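Local coordinates for protein aminopentol aminotransferase (Sphingopyxis macrogoltabida, PDB 6HBS) that transfers the amino group of aminopentol (hydrolysed fumonisin B1) to pyruvate, using pyridoxal 5'-phosphate, in the degradation of fumonisin B1, at residues V229-A234 and S254-C259; F114-S119 and G263-A268; L30-F35 and W361-L366. One frame throughout, in Å; residues are numbered along the deposited sequence.

Overall arrangement
Interactions 1 and 2 lie side by side in the mixed seven-stranded sheet, with centres about 10 Å apart. Strands 253-256 and 267-271 are neighbours there and are consecutive along the chain, and Trp256 N probably hydrogen-bonds Ala268 O. Both contacts touch the cofactor, interaction 1 at its ring and aldimine, interaction 2 at its phosphate. Interaction 3 joins the loop before strand 39-43 to helix 356-367. Its centre is about 28 Å from that of interaction 1 and about 30 Å from that of interaction 2. In sequence it spans the other two, and interaction 2 in turn spans interaction 1. Early and late chain thus meet apart from the cofactor site.

Interaction 1 of 3, residues V229-A234 and S254-C259; sequences VDDVRA and SCWGKC. With PLP (pyridoxal-5'-phosphate), chain C.
Val229 and Asp230 pair in parallel with Ser254 and Cys255: Cys255 N donates to Val229 O at 3.0 Å, and one step on Asp231 N donates to Cys255 O. Beyond these bonds water 1 links the chains, donating to Asp231 O and accepting from Gly257 N. Asp231 lies alongside Trp256. Its CB sits over the six-membered ring in a CH-pi contact, 4.2 Å from the centroid, while OD1 bonds Ser243. Trp256 NE1 donates to Ser254 OG, which His108 also holds. Val232 has CG1 anti to the backbone N (chi1 167°), and CG1 lies 3.6 Å from PLP C4. CG2 packs on Cys255 CB. Lys258 crosses Val232 at about a right angle and bends at its last torsion. Its NZ is bonded to PLP C4A at 1.6 Å. This is the internal aldimine of class-III aminotransferases, set just past the ends of two strands of the fold type I sheet. Asp230 OD2 lies 2.7 Å from PLP N1 and is also bonded to His146. OD1 accepts from Val232 N at 3.1 Å, an Asx turn that fixes the carboxylate. An alanine at Asp230 would probably leave the pyridine nitrogen and His146 without their carboxylate and Val232 N without its turn acceptor. Arg233 NE donates to PLP O3 at 2.8 Å and 171°, in the guanidinium plane, and NH1 bonds Asn377.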
loop_
_atom_site.group_PDB
_atom_site.type_symbol
_atom_site.label_atom_id
_atom_site.label_comp_id
_atom_site.label_asym_id
_atom_site.label_seq_id
_atom_site.Cartn_x
_atom_site.Cartn_y
_atom_site.Cartn_z
ATOM N N VAL A 229 -9.582 -17.525 0.671
ATOM C CA VAL A 229 -10.801 -16.724 0.576
ATOM C C VAL A 229 -10.398 -15.252 0.578
ATOM O O VAL A 229 -9.754 -14.799 1.516
ATOM C CB VAL A 229 -11.787 -17.057 1.698
ATOM C CG1 VAL A 229 -12.874 -16.010 1.826
ATOM C CG2 VAL A 229 -12.397 -18.427 1.495
ATOM N N ASP A 230 -10.802 -14.509 -0.457
ATOM C CA ASP A 230 -10.522 -13.093 -0.525
ATOM C C ASP A 230 -11.665 -12.337 0.159
ATOM O O ASP A 230 -12.675 -12.095 -0.460
ATOM C CB ASP A 230 -10.266 -12.645 -1.959
ATOM C CG ASP A 230 -9.941 -11.183 -2.070
ATOM O OD1 ASP A 230 -10.041 -10.484 -1.029
ATOM O OD2 ASP A 230 -9.693 -10.737 -3.204
ATOM N N ASP A 231 -11.446 -11.961 1.429
ATOM C CA ASP A 231 -12.441 -11.313 2.271
ATOM C C ASP A 231 -12.159 -9.815 2.387
ATOM O O ASP A 231 -12.659 -9.178 3.341
ATOM C CB ASP A 231 -12.521 -11.940 3.655
ATOM C CG ASP A 231 -13.871 -12.558 3.959
ATOM O OD1 ASP A 231 -14.906 -11.990 3.503
ATOM O OD2 ASP A 231 -13.880 -13.564 4.702
ATOM N N VAL A 232 -11.430 -9.251 1.405
ATOM C CA VAL A 232 -11.067 -7.834 1.477
ATOM C C VAL A 232 -12.339 -6.966 1.435
ATOM O O VAL A 232 -12.418 -5.925 2.122
ATOM C CB VAL A 232 -10.058 -7.457 0.370
ATOM C CG1 VAL A 232 -9.924 -5.939 0.248
ATOM C CG2 VAL A 232 -8.703 -8.095 0.632
ATOM N N ARG A 233 -13.299 -7.352 0.580
ATOM C CA ARG A 233 -14.495 -6.594 0.378
ATOM C C ARG A 233 -15.586 -6.935 1.406
ATOM O O ARG A 233 -16.244 -6.010 1.960
ATOM C CB ARG A 233 -15.057 -6.752 -1.033
ATOM C CG ARG A 233 -15.925 -5.558 -1.411
ATOM C CD ARG A 233 -16.537 -5.626 -2.792
ATOM N NE ARG A 233 -15.523 -5.601 -3.834
ATOM C CZ ARG A 233 -15.765 -5.555 -5.141
ATOM N NH1 ARG A 233 -16.974 -5.235 -5.585
ATOM N NH2 ARG A 233 -14.781 -5.788 -6.002
ATOM N N ALA A 234 -15.837 -8.228 1.625
ATOM C CA ALA A 234 -16.999 -8.673 2.445
ATOM C C ALA A 234 -16.647 -8.851 3.932
ATOM O O ALA A 234 -17.544 -8.987 4.758
ATOM C CB ALA A 234 -17.540 -9.961 1.867
ATOM N N SER A 254 -6.819 -16.427 4.321
ATOM C CA SER A 254 -7.837 -15.438 4.024
ATOM C C SER A 254 -7.162 -14.065 3.977
ATOM O O SER A 254 -6.253 -13.781 4.770
ATOM C CB SER A 254 -8.969 -15.485 5.031
ATOM O OG SER A 254 -8.483 -15.389 6.362
ATOM N N CYS A 255 -7.640 -13.236 3.056
ATOM C CA CYS A 255 -7.162 -11.911 2.807
ATOM C C CYS A 255 -8.205 -10.913 3.310
ATOM O O CYS A 255 -9.433 -11.066 3.057
ATOM C CB CYS A 255 -6.944 -11.682 1.318
ATOM S SG CYS A 255 -5.780 -12.839 0.546
ATOM N N TRP A 256 -7.719 -9.885 4.005
ATOM C CA TRP A 256 -8.556 -8.904 4.683
ATOM C C TRP A 256 -8.023 -7.504 4.389
ATOM O O TRP A 256 -6.826 -7.315 4.132
ATOM C CB TRP A 256 -8.559 -9.140 6.184
ATOM C CG TRP A 256 -9.069 -10.477 6.592
ATOM C CD1 TRP A 256 -8.386 -11.654 6.582
ATOM C CD2 TRP A 256 -10.350 -10.760 7.152
ATOM N NE1 TRP A 256 -9.177 -12.664 7.053
ATOM C CE2 TRP A 256 -10.381 -12.148 7.420
ATOM C CE3 TRP A 256 -11.487 -9.991 7.433
ATOM C CZ2 TRP A 256 -11.492 -12.766 7.978
ATOM C CZ3 TRP A 256 -12.587 -10.613 7.975
ATOM C CH2 TRP A 256 -12.596 -11.982 8.219
ATOM N N GLY A 257 -8.940 -6.534 4.400
ATOM C CA GLY A 257 -8.566 -5.138 4.208
ATOM C C GLY A 257 -9.797 -4.270 4.310
ATOM O O GLY A 257 -10.785 -4.662 4.986
ATOM N N LYS A 258 -9.705 -3.092 3.704
ATOM C CA LYS A 258 -10.746 -2.039 3.638
ATOM C C LYS A 258 -11.149 -1.532 5.032
ATOM O O LYS A 258 -10.880 -0.386 5.342
ATOM C CB LYS A 258 -11.942 -2.480 2.776
ATOM C CG LYS A 258 -11.611 -2.463 1.279
ATOM C CD LYS A 258 -12.718 -2.789 0.277
ATOM C CE LYS A 258 -12.345 -2.436 -1.166
ATOM N NZ LYS A 258 -11.576 -3.495 -1.901
ATOM N N CYS A 259 -11.881 -2.331 5.805
ATOM C CA CYS A 259 -12.690 -1.779 6.876
ATOM C C CYS A 259 -12.264 -2.250 8.261
ATOM O O CYS A 259 -12.837 -1.764 9.221
ATOM C CB CYS A 259 -14.167 -2.100 6.669
ATOM S SG CYS A 259 -14.613 -3.793 7.112
HETATM N N1 PLP C . -9.883 -8.050 -3.286
HETATM C C2 PLP C . -11.178 -7.664 -3.280
HETATM C C2A PLP C . -12.301 -8.671 -3.214
HETATM C C3 PLP C . -11.494 -6.238 -3.265
HETATM O O3 PLP C . -12.776 -5.817 -3.246
HETATM C C4 PLP C . -10.388 -5.254 -3.266
HETATM C C4A PLP C . -10.746 -3.811 -3.232
HETATM C C5 PLP C . -9.005 -5.814 -3.339
HETATM C C6 PLP C . -8.839 -7.193 -3.318
HETATM C C5A PLP C . -7.761 -4.927 -3.370
HETATM O O4P PLP C . -7.707 -4.044 -2.221
HETATM P P PLP C . -6.952 -2.647 -2.494
HETATM O O1P PLP C . -7.763 -1.846 -3.408
HETATM O O2P PLP C . -5.657 -3.038 -3.148
HETATM O O3P PLP C . -6.865 -2.098 -1.086
HETATM O O HOH W 1 -11.569 -7.435 5.222
#

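Interaction 2 of 3, residues F114-S119 and G263-A268; sequences FCKNGS and GYPISA. With PLP (pyridoxal-5'-phosphate), chain C.
Cys115 and Ser267 form an antiparallel hydrogen-bonded pair, each backbone N donating to the other's O at 3.0 Å. Phe114 and Ala268 make the adjoining non-hydrogen-bonded pair. Ser267 buries the most surface in this contact. Its CB rests 3.3 Å from Asn117 O and also touches Cys115 SG. From there chi1 of -60° sets OG beside the backbone N, pointing at the turn between strand and helix. OG donates to Lys116 O at 2.9 Å, coming from above the carbonyl plane. Ser267 OG also lies 3.1 Å from Asn117 C. Lys116 starts away from the other segment but folds back, bent at chi2 and chi3. Its NZ donates to Pro265 O at 2.7 Å, nearly in line with the C=O. On the sheet face that carries Phe114 and Ala268, Phe114 CD1 packs on Ala268 CB at 3.8 Å and on Ile266 CD1 at 4.1 Å. Helix 94-105 touches this ring as well. Asn117, just before helix 118-133, sends ND2 to Asp120 of the second subunit and OD1 to Trp289 of the second subunit. Gly118 has no side chain, and PLP O4P lies close to where a CB would stand. Gly118 N donates to PLP O3P at 2.9 Å, while Ser119 N and OG both grip O2P. The helix start would probably stabilise the phosphate charge further, as in the phosphate-binding cup of fold type I PLP enzymes.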
loop_
_atom_site.group_PDB
_atom_site.type_symbol
_atom_site.label_atom_id
_atom_site.label_comp_id
_atom_site.label_asym_id
_atom_site.label_seq_id
_atom_site.Cartn_x
_atom_site.Cartn_y
_atom_site.Cartn_z
ATOM N N PHE A 114 0.683 -8.246 8.138
ATOM C CA PHE A 114 0.040 -6.970 7.892
ATOM C C PHE A 114 0.776 -6.258 6.772
ATOM O O PHE A 114 2.030 -6.288 6.719
ATOM C CB PHE A 114 -0.047 -6.138 9.181
ATOM C CG PHE A 114 -0.861 -6.834 10.244
ATOM C CD1 PHE A 114 -2.222 -7.010 10.075
ATOM C CD2 PHE A 114 -0.257 -7.401 11.353
ATOM C CE1 PHE A 114 -2.963 -7.735 10.992
ATOM C CE2 PHE A 114 -0.997 -8.154 12.253
ATOM C CZ PHE A 114 -2.341 -8.327 12.066
ATOM N N CYS A 115 -0.011 -5.594 5.922
ATOM C CA CYS A 115 0.451 -4.829 4.755
ATOM C C CYS A 115 -0.434 -3.584 4.601
ATOM O O CYS A 115 -1.102 -3.187 5.565
ATOM C CB CYS A 115 0.443 -5.722 3.517
ATOM S SG CYS A 115 -1.110 -6.650 3.357
ATOM N N LYS A 116 -0.399 -2.920 3.438
ATOM C CA LYS A 116 -1.180 -1.702 3.272
ATOM C C LYS A 116 -2.447 -1.955 2.454
ATOM O O LYS A 116 -3.531 -1.637 2.914
ATOM C CB LYS A 116 -0.363 -0.589 2.620
ATOM C CG LYS A 116 0.625 0.094 3.550
ATOM C CD LYS A 116 0.007 0.893 4.692
ATOM C CE LYS A 116 0.164 0.205 6.024
ATOM N NZ LYS A 116 -0.154 1.117 7.130
ATOM N N ASN A 117 -2.262 -2.420 1.217
ATOM C CA ASN A 117 -3.307 -2.563 0.237
ATOM C C ASN A 117 -3.869 -3.982 0.320
ATOM O O ASN A 117 -3.123 -4.912 0.622
ATOM C CB ASN A 117 -2.809 -2.368 -1.194
ATOM C CG ASN A 117 -2.116 -1.045 -1.459
ATOM O OD1 ASN A 117 -2.667 0.021 -1.191
ATOM N ND2 ASN A 117 -0.933 -1.093 -2.078
ATOM N N GLY A 118 -5.156 -4.154 -0.020
ATOM C CA GLY A 118 -5.704 -5.468 -0.165
ATOM C C GLY A 118 -4.987 -6.276 -1.247
ATOM O O GLY A 118 -4.815 -7.488 -1.091
ATOM N N SER A 119 -4.523 -5.574 -2.288
ATOM C CA SER A 119 -3.739 -6.143 -3.390
ATOM C C SER A 119 -2.416 -6.747 -2.869
ATOM O O SER A 119 -1.919 -7.691 -3.444
ATOM C CB SER A 119 -3.502 -5.101 -4.468
ATOM O OG SER A 119 -4.726 -4.697 -5.089
ATOM N N GLY A 263 -11.191 2.654 8.135
ATOM C CA GLY A 263 -10.735 3.724 7.235
ATOM C C GLY A 263 -9.228 3.945 7.303
ATOM O O GLY A 263 -8.670 4.482 6.379
ATOM N N TYR A 264 -8.589 3.583 8.416
ATOM C CA TYR A 264 -7.104 3.612 8.496
ATOM C C TYR A 264 -6.519 2.561 7.539
ATOM O O TYR A 264 -7.099 1.500 7.334
ATOM C CB TYR A 264 -6.664 3.443 9.947
ATOM C CG TYR A 264 -6.855 4.696 10.770
ATOM C CD1 TYR A 264 -8.071 4.993 11.351
ATOM C CD2 TYR A 264 -5.831 5.622 10.916
ATOM C CE1 TYR A 264 -8.275 6.159 12.071
ATOM C CE2 TYR A 264 -6.003 6.778 11.662
ATOM C CZ TYR A 264 -7.234 7.047 12.240
ATOM O OH TYR A 264 -7.421 8.203 12.946
ATOM N N PRO A 265 -5.367 2.846 6.879
ATOM C CA PRO A 265 -4.847 1.985 5.814
ATOM C C PRO A 265 -4.042 0.831 6.395
ATOM O O PRO A 265 -2.884 1.012 6.853
ATOM C CB PRO A 265 -3.984 2.949 5.002
ATOM C CG PRO A 265 -3.434 3.906 6.053
ATOM C CD PRO A 265 -4.543 4.048 7.083
ATOM N N ILE A 266 -4.649 -0.358 6.336
ATOM C CA ILE A 266 -4.029 -1.570 6.772
ATOM C C ILE A 266 -4.829 -2.744 6.166
ATOM O O ILE A 266 -6.064 -2.695 6.065
ATOM C CB ILE A 266 -3.921 -1.671 8.303
ATOM C CG1 ILE A 266 -3.222 -2.959 8.735
ATOM C CG2 ILE A 266 -5.280 -1.510 8.990
ATOM C CD1 ILE A 266 -2.748 -2.954 10.164
ATOM N N SER A 267 -4.087 -3.769 5.763
ATOM C CA SER A 267 -4.626 -5.024 5.155
ATOM C C SER A 267 -3.878 -6.182 5.794
ATOM O O SER A 267 -2.879 -5.972 6.507
ATOM C CB SER A 267 -4.506 -5.011 3.631
ATOM O OG SER A 267 -5.241 -3.922 3.064
ATOM N N ALA A 268 -4.380 -7.405 5.615
ATOM C CA ALA A 268 -3.838 -8.540 6.321
ATOM C C ALA A 268 -3.978 -9.810 5.496
ATOM O O ALA A 268 -4.983 -9.996 4.798
ATOM C CB ALA A 268 -4.533 -8.751 7.640
HETATM N N1 PLP C . -9.883 -8.050 -3.286
HETATM C C2 PLP C . -11.178 -7.664 -3.280
HETATM C C2A PLP C . -12.301 -8.671 -3.214
HETATM C C3 PLP C . -11.494 -6.238 -3.265
HETATM O O3 PLP C . -12.776 -5.817 -3.246
HETATM C C4 PLP C . -10.388 -5.254 -3.266
HETATM C C4A PLP C . -10.746 -3.811 -3.232
HETATM C C5 PLP C . -9.005 -5.814 -3.339
HETATM C C6 PLP C . -8.839 -7.193 -3.318
HETATM C C5A PLP C . -7.761 -4.927 -3.370
HETATM O O4P PLP C . -7.707 -4.044 -2.221
HETATM P P PLP C . -6.952 -2.647 -2.494
HETATM O O1P PLP C . -7.763 -1.846 -3.408
HETATM O O2P PLP C . -5.657 -3.038 -3.148
HETATM O O3P PLP C . -6.865 -2.098 -1.086
#

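Interaction 3 of 3, residues L30-F35 and W361-L366; sequences LLPPEF and WAAACL
A loop turn packs here by apolar contact against one face of helix 356-367, well away from the cofactor. Phe35 and Leu366 carry most of it, and their side chains cross at about a right angle. Leu366 CD1 stands over the centre of the Phe35 ring, 3.6 Å from the centroid and 10° off the normal, a CH-pi contact. With chi2 at 174°, CD1 is anti to CA and reaches out from the helix. The same methyl lies 3.5 Å from Glu34 O and also touches Glu34 CB, and so it sits against both backbone and ring. CD2 approaches the ring at CE2. At the ring edge Phe35 CZ meets Ala362 CB at 3.9 Å, near the ring plane. Ala363 CB takes Pro32 CB at 4.0 Å and the carboxylate atom OE1 of Glu34 at 3.9 Å. Glu34 is at the exposed margin of the contact. The small alanines probably allow the turn to come this close to the helix. Tyr371 meets the Phe35 ring edge-to-face and also touches Leu366, so strand 370-371 closes on the same cluster. The turn itself, Pro32 to Phe35, is held by Phe35 N donating to Pro32 O at 3.1 Å. It is a type I beta turn packed on a helix, joining early and late chain, consistent with the small domain of fold type I aminotransferases, which is built from both chain ends.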
loop_
_atom_site.group_PDB
_atom_site.type_symbol
_atom_site.label_atom_id
_atom_site.label_comp_id
_atom_site.label_asym_id
_atom_site.label_seq_id
_atom_site.Cartn_x
_atom_site.Cartn_y
_atom_site.Cartn_z
ATOM N N LEU A 30 -17.124 6.942 -15.372
ATOM C CA LEU A 30 -18.192 6.077 -15.900
ATOM C C LEU A 30 -19.540 6.340 -15.213
ATOM O O LEU A 30 -20.453 5.547 -15.422
ATOM C CB LEU A 30 -17.798 4.608 -15.699
ATOM C CG LEU A 30 -16.549 4.145 -16.449
ATOM C CD1 LEU A 30 -16.252 2.678 -16.137
ATOM C CD2 LEU A 30 -16.709 4.359 -17.946
ATOM N N LEU A 31 -19.656 7.425 -14.422
ATOM C CA LEU A 31 -20.909 7.777 -13.716
ATOM C C LEU A 31 -21.592 8.939 -14.411
ATOM O O LEU A 31 -20.964 9.660 -15.171
ATOM C CB LEU A 31 -20.606 8.137 -12.262
ATOM C CG LEU A 31 -20.264 6.954 -11.363
ATOM C CD1 LEU A 31 -19.737 7.427 -10.019
ATOM C CD2 LEU A 31 -21.469 6.040 -11.181
ATOM N N PRO A 32 -22.900 9.179 -14.167
ATOM C CA PRO A 32 -23.533 10.408 -14.653
ATOM C C PRO A 32 -22.743 11.643 -14.221
ATOM O O PRO A 32 -22.067 11.647 -13.186
ATOM C CB PRO A 32 -24.961 10.355 -14.082
ATOM C CG PRO A 32 -25.211 8.855 -13.908
ATOM C CD PRO A 32 -23.852 8.265 -13.524
ATOM N N PRO A 33 -22.796 12.740 -15.007
ATOM C CA PRO A 33 -21.956 13.911 -14.748
ATOM C C PRO A 33 -22.296 14.643 -13.446
ATOM O O PRO A 33 -21.474 15.389 -12.936
ATOM C CB PRO A 33 -22.201 14.792 -15.992
ATOM C CG PRO A 33 -23.583 14.391 -16.460
ATOM C CD PRO A 33 -23.626 12.899 -16.211
ATOM N N GLU A 34 -23.487 14.379 -12.898
ATOM C CA GLU A 34 -23.945 14.977 -11.649
ATOM C C GLU A 34 -23.137 14.475 -10.447
ATOM O O GLU A 34 -23.159 15.101 -9.395
ATOM C CB GLU A 34 -25.423 14.653 -11.420
ATOM C CG GLU A 34 -26.342 15.301 -12.448
ATOM C CD GLU A 34 -26.766 14.441 -13.622
ATOM O OE1 GLU A 34 -26.035 13.497 -13.982
ATOM O OE2 GLU A 34 -27.833 14.732 -14.177
ATOM N N PHE A 35 -22.504 13.306 -10.566
ATOM C CA PHE A 35 -21.757 12.717 -9.453
ATOM C C PHE A 35 -20.549 13.603 -9.155
ATOM O O PHE A 35 -19.759 13.894 -10.050
ATOM C CB PHE A 35 -21.371 11.265 -9.736
ATOM C CG PHE A 35 -22.473 10.287 -9.422
ATOM C CD1 PHE A 35 -23.498 10.054 -10.329
ATOM C CD2 PHE A 35 -22.522 9.651 -8.195
ATOM C CE1 PHE A 35 -24.531 9.176 -10.021
ATOM C CE2 PHE A 35 -23.561 8.787 -7.872
ATOM C CZ PHE A 35 -24.567 8.551 -8.794
ATOM N N TRP A 361 -31.714 6.996 -12.360
ATOM C CA TRP A 361 -32.270 6.851 -11.022
ATOM C C TRP A 361 -31.216 7.229 -9.972
ATOM O O TRP A 361 -31.515 7.941 -9.056
ATOM C CB TRP A 361 -32.751 5.413 -10.812
ATOM C CG TRP A 361 -33.375 5.165 -9.479
ATOM C CD1 TRP A 361 -34.627 5.552 -9.071
ATOM C CD2 TRP A 361 -32.784 4.460 -8.375
ATOM N NE1 TRP A 361 -34.842 5.146 -7.781
ATOM C CE2 TRP A 361 -33.724 4.482 -7.322
ATOM C CE3 TRP A 361 -31.541 3.848 -8.159
ATOM C CZ2 TRP A 361 -33.473 3.870 -6.093
ATOM C CZ3 TRP A 361 -31.298 3.227 -6.959
ATOM C CH2 TRP A 361 -32.242 3.275 -5.926
ATOM N N ALA A 362 -29.985 6.727 -10.147
ATOM C CA ALA A 362 -28.905 7.016 -9.213
ATOM C C ALA A 362 -28.649 8.526 -9.202
ATOM O O ALA A 362 -28.479 9.110 -8.150
ATOM C CB ALA A 362 -27.650 6.213 -9.574
ATOM N N ALA A 363 -28.663 9.161 -10.381
ATOM C CA ALA A 363 -28.357 10.588 -10.447
ATOM C C ALA A 363 -29.465 11.383 -9.751
ATOM O O ALA A 363 -29.186 12.378 -9.098
ATOM C CB ALA A 363 -28.185 11.057 -11.872
ATOM N N ALA A 364 -30.720 10.946 -9.936
ATOM C CA ALA A 364 -31.887 11.623 -9.346
ATOM C C ALA A 364 -31.820 11.496 -7.820
ATOM O O ALA A 364 -32.202 12.395 -7.109
ATOM C CB ALA A 364 -33.168 11.044 -9.906
ATOM N N CYS A 365 -31.274 10.385 -7.319
ATOM C CA CYS A 365 -31.096 10.225 -5.869
ATOM C C CYS A 365 -30.108 11.260 -5.289
ATOM O O CYS A 365 -30.270 11.661 -4.130
ATOM C CB CYS A 365 -30.615 8.835 -5.499
ATOM S SG CYS A 365 -31.838 7.517 -5.686
ATOM N N LEU A 366 -29.093 11.682 -6.062
ATOM C CA LEU A 366 -28.127 12.728 -5.594
ATOM C C LEU A 366 -28.871 14.000 -5.183
ATOM O O LEU A 366 -28.536 14.596 -4.171
ATOM C CB LEU A 366 -27.109 13.100 -6.676
ATOM C CG LEU A 366 -26.034 12.070 -7.003
ATOM C CD1 LEU A 366 -25.186 12.536 -8.199
ATOM C CD2 LEU A 366 -25.144 11.778 -5.807
#